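Local coordinates for protein epsin-3 (Saccharomyces cerevisiae, PDB 3ONK) that binds membranes rich in phosphatidylinositol-3,5-bisphosphate, probably through this ENTH domain, and helps recruit clathrin to the Golgi network and endosomes to form coated vesicles, at residues Gly14-Ala19 against Leu71-Tyr76. Numbering follows the deposited sequence.
Sequences GKVREA and LQLLDY
The shortest polar bond here, 2.8 Å from D75 N to L71 O, lies within the helix that extends L73 toward V16 and A19. On the other helix A19 N bonds to K15 O at 2.9 Å, while the carbonyl of V16 also bonds the hydroxyl of T20. No hydrogen bond passes between 14-19 and 71-76; these bonds run along each helix, and methyl groups alone make the junction. It illustrates how one long side chain can join helices whose backbones do not touch: the nearest CA atoms, those of A19 and L73, are 7.4 Å from each other. L73 reaches across a good part of this gap because its chain is stretched out, CG lying anti to the backbone N (chi1 179°) and CD2 continuing the extension. That single methyl meets V16 CG1 at 4.1 Å, the two side chains crossing at about a right angle, and approaches A19 CB at 4.2 Å one helical turn further on. The buried area is small, 99 Å², as one methyl makes both contacts; V16 also touches M51 and R55 of helix 42-57, and A19 rests on L31 of helix 29-38. Such apolar bridging between helix 11-19 and helix 64-80 belongs to the interior of the all-helical ENTH domain, a compact superhelical stack of helices.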
ATOM      1  N   GLY A  14       2.841  -3.907  13.891  1.00 20.54           N
ATOM      2  CA  GLY A  14       2.589  -2.631  14.537  1.00 18.07           C
ATOM      3  C   GLY A  14       3.035  -1.456  13.669  1.00 24.66           C
ATOM      4  O   GLY A  14       2.386  -0.412  13.631  1.00 21.27           O
ATOM      5  N   LYS A  15       4.161  -1.615  12.984  1.00 19.19           N
ATOM      6  CA  LYS A  15       4.660  -0.568  12.114  1.00 22.92           C
ATOM      7  C   LYS A  15       3.685  -0.348  10.955  1.00 21.87           C
ATOM      8  O   LYS A  15       3.323   0.793  10.644  1.00 24.71           O
ATOM      9  CB  LYS A  15       6.054  -0.931  11.595  1.00 22.60           C
ATOM     10  CG  LYS A  15       7.165  -0.761  12.615  1.00 19.85           C
ATOM     11  CD  LYS A  15       8.534  -0.940  11.958  1.00 20.93           C
ATOM     12  CE  LYS A  15       9.653  -0.398  12.822  1.00 20.99           C
ATOM     13  NZ  LYS A  15       9.622  -0.971  14.183  1.00 25.23           N
ATOM     14  N   VAL A  16       3.248  -1.441  10.333  1.00 21.01           N
ATOM     15  CA  VAL A  16       2.262  -1.365   9.259  1.00 22.00           C
ATOM     16  C   VAL A  16       0.954  -0.757   9.755  1.00 22.36           C
ATOM     17  O   VAL A  16       0.348   0.072   9.074  1.00 18.92           O
ATOM     18  CB  VAL A  16       1.963  -2.748   8.641  1.00 20.47           C
ATOM     19  CG1 VAL A  16       0.909  -2.609   7.546  1.00 19.77           C
ATOM     20  CG2 VAL A  16       3.225  -3.352   8.079  1.00 19.91           C
ATOM     21  N   ARG A  17       0.521  -1.168  10.946  1.00 22.33           N
ATOM     22  CA  ARG A  17      -0.686  -0.592  11.540  1.00 24.54           C
ATOM     23  C   ARG A  17      -0.575   0.923  11.668  1.00 22.36           C
ATOM     24  O   ARG A  17      -1.491   1.651  11.272  1.00 21.05           O
ATOM     25  CB  ARG A  17      -0.998  -1.226  12.904  1.00 26.88           C
ATOM     26  CG  ARG A  17      -1.656  -2.588  12.810  1.00 33.22           C
ATOM     27  CD  ARG A  17      -2.230  -3.039  14.152  1.00 35.61           C
ATOM     28  NE  ARG A  17      -3.676  -2.835  14.244  1.00 45.64           N
ATOM     29  CZ  ARG A  17      -4.255  -1.906  15.003  1.00 51.43           C
ATOM     30  NH1 ARG A  17      -5.580  -1.795  15.028  1.00 45.15           N
ATOM     31  NH2 ARG A  17      -3.509  -1.091  15.741  1.00 47.42           N
ATOM     32  N   GLU A  18       0.548   1.388  12.216  1.00 20.74           N
ATOM     33  CA  GLU A  18       0.813   2.820  12.372  1.00 18.20           C
ATOM     34  C   GLU A  18       0.850   3.554  11.031  1.00 22.40           C
ATOM     35  O   GLU A  18       0.284   4.637  10.883  1.00 21.39           O
ATOM     36  CB  GLU A  18       2.138   3.076  13.118  1.00 22.29           C
ATOM     37  CG  GLU A  18       2.588   4.553  13.024  1.00 24.16           C
ATOM     38  CD  GLU A  18       3.920   4.868  13.712  1.00 35.72           C
ATOM     39  OE1 GLU A  18       4.587   3.948  14.234  1.00 31.29           O
ATOM     40  OE2 GLU A  18       4.300   6.061  13.722  1.00 38.07           O
ATOM     41  N   ALA A  19       1.532   2.969  10.057  1.00 23.87           N
ATOM     42  CA  ALA A  19       1.624   3.580   8.727  1.00 21.72           C
ATOM     43  C   ALA A  19       0.260   3.708   8.037  1.00 25.99           C
ATOM     44  O   ALA A  19       0.118   4.454   7.066  1.00 22.78           O
ATOM     45  CB  ALA A  19       2.563   2.783   7.853  1.00 15.29           C
ATOM     46  N   LEU A  71      -2.528   2.117   0.281  1.00 23.89           N
ATOM     47  CA  LEU A  71      -2.111   2.228  -1.121  1.00 25.60           C
ATOM     48  C   LEU A  71      -0.759   2.913  -1.247  1.00 19.51           C
ATOM     49  O   LEU A  71       0.130   2.412  -1.940  1.00 19.98           O
ATOM     50  CB  LEU A  71      -3.153   2.979  -1.966  1.00 19.86           C
ATOM     51  CG  LEU A  71      -4.516   2.294  -2.189  1.00 21.39           C
ATOM     52  CD1 LEU A  71      -5.426   3.228  -2.991  1.00 22.46           C
ATOM     53  CD2 LEU A  71      -4.364   0.947  -2.893  1.00 20.18           C
ATOM     54  N   GLN A  72      -0.623   4.066  -0.591  1.00 19.78           N
ATOM     55  CA  GLN A  72       0.644   4.782  -0.535  1.00 21.41           C
ATOM     56  C   GLN A  72       1.778   3.878  -0.078  1.00 19.17           C
ATOM     57  O   GLN A  72       2.849   3.895  -0.662  1.00 21.40           O
ATOM     58  CB  GLN A  72       0.561   5.973   0.424  1.00 21.33           C
ATOM     59  CG  GLN A  72      -0.243   7.147  -0.073  1.00 21.64           C
ATOM     60  CD  GLN A  72      -0.302   8.264   0.948  1.00 26.63           C
ATOM     61  OE1 GLN A  72      -0.870   8.098   2.033  1.00 17.06           O
ATOM     62  NE2 GLN A  72       0.286   9.417   0.606  1.00 20.89           N
ATOM     63  N   LEU A  73       1.555   3.117   0.992  1.00 17.78           N
ATOM     64  CA  LEU A  73       2.578   2.196   1.497  1.00 19.56           C
ATOM     65  C   LEU A  73       2.956   1.143   0.458  1.00 20.52           C
ATOM     66  O   LEU A  73       4.129   0.835   0.257  1.00 19.52           O
ATOM     67  CB  LEU A  73       2.087   1.486   2.762  1.00 18.08           C
ATOM     68  CG  LEU A  73       3.038   0.476   3.410  1.00 17.37           C
ATOM     69  CD1 LEU A  73       4.432   1.061   3.672  1.00 13.57           C
ATOM     70  CD2 LEU A  73       2.432  -0.056   4.715  1.00 15.75           C
ATOM     71  N   LEU A  74       1.941   0.591  -0.195  1.00 20.38           N
ATOM     72  CA  LEU A  74       2.131  -0.496  -1.136  1.00 17.90           C
ATOM     73  C   LEU A  74       2.865   0.020  -2.372  1.00 22.70           C
ATOM     74  O   LEU A  74       3.676  -0.686  -2.972  1.00 23.23           O
ATOM     75  CB  LEU A  74       0.764  -1.093  -1.489  1.00 22.36           C
ATOM     76  CG  LEU A  74       0.564  -2.517  -2.009  1.00 25.29           C
ATOM     77  CD1 LEU A  74       1.273  -3.596  -1.190  1.00 20.38           C
ATOM     78  CD2 LEU A  74      -0.941  -2.802  -2.079  1.00 29.59           C
ATOM     79  N   ASP A  75       2.608   1.271  -2.734  1.00 18.74           N
ATOM     80  CA  ASP A  75       3.358   1.880  -3.820  1.00 21.66           C
ATOM     81  C   ASP A  75       4.840   1.959  -3.456  1.00 20.42           C
ATOM     82  O   ASP A  75       5.722   1.582  -4.228  1.00 21.65           O
ATOM     83  CB  ASP A  75       2.828   3.285  -4.117  1.00 23.35           C
ATOM     84  CG  ASP A  75       3.494   3.905  -5.330  1.00 25.72           C
ATOM     85  OD1 ASP A  75       3.250   3.415  -6.448  1.00 29.35           O
ATOM     86  OD2 ASP A  75       4.290   4.856  -5.162  1.00 24.64           O
ATOM     87  N   TYR A  76       5.110   2.466  -2.266  1.00 20.18           N
ATOM     88  CA  TYR A  76       6.482   2.621  -1.816  1.00 21.14           C
ATOM     89  C   TYR A  76       7.186   1.262  -1.802  1.00 20.54           C
ATOM     90  O   TYR A  76       8.342   1.159  -2.195  1.00 20.84           O
ATOM     91  CB  TYR A  76       6.505   3.263  -0.423  1.00 18.06           C
ATOM     92  CG  TYR A  76       7.887   3.637   0.064  1.00 23.07           C
ATOM     93  CD1 TYR A  76       8.415   4.907  -0.178  1.00 19.27           C
ATOM     94  CD2 TYR A  76       8.670   2.718   0.758  1.00 23.56           C
ATOM     95  CE1 TYR A  76       9.682   5.247   0.278  1.00 23.48           C
ATOM     96  CE2 TYR A  76       9.938   3.045   1.206  1.00 19.52           C
ATOM     97  CZ  TYR A  76      10.440   4.305   0.963  1.00 25.08           C
ATOM     98  OH  TYR A  76      11.704   4.621   1.410  1.00 29.02           O
TER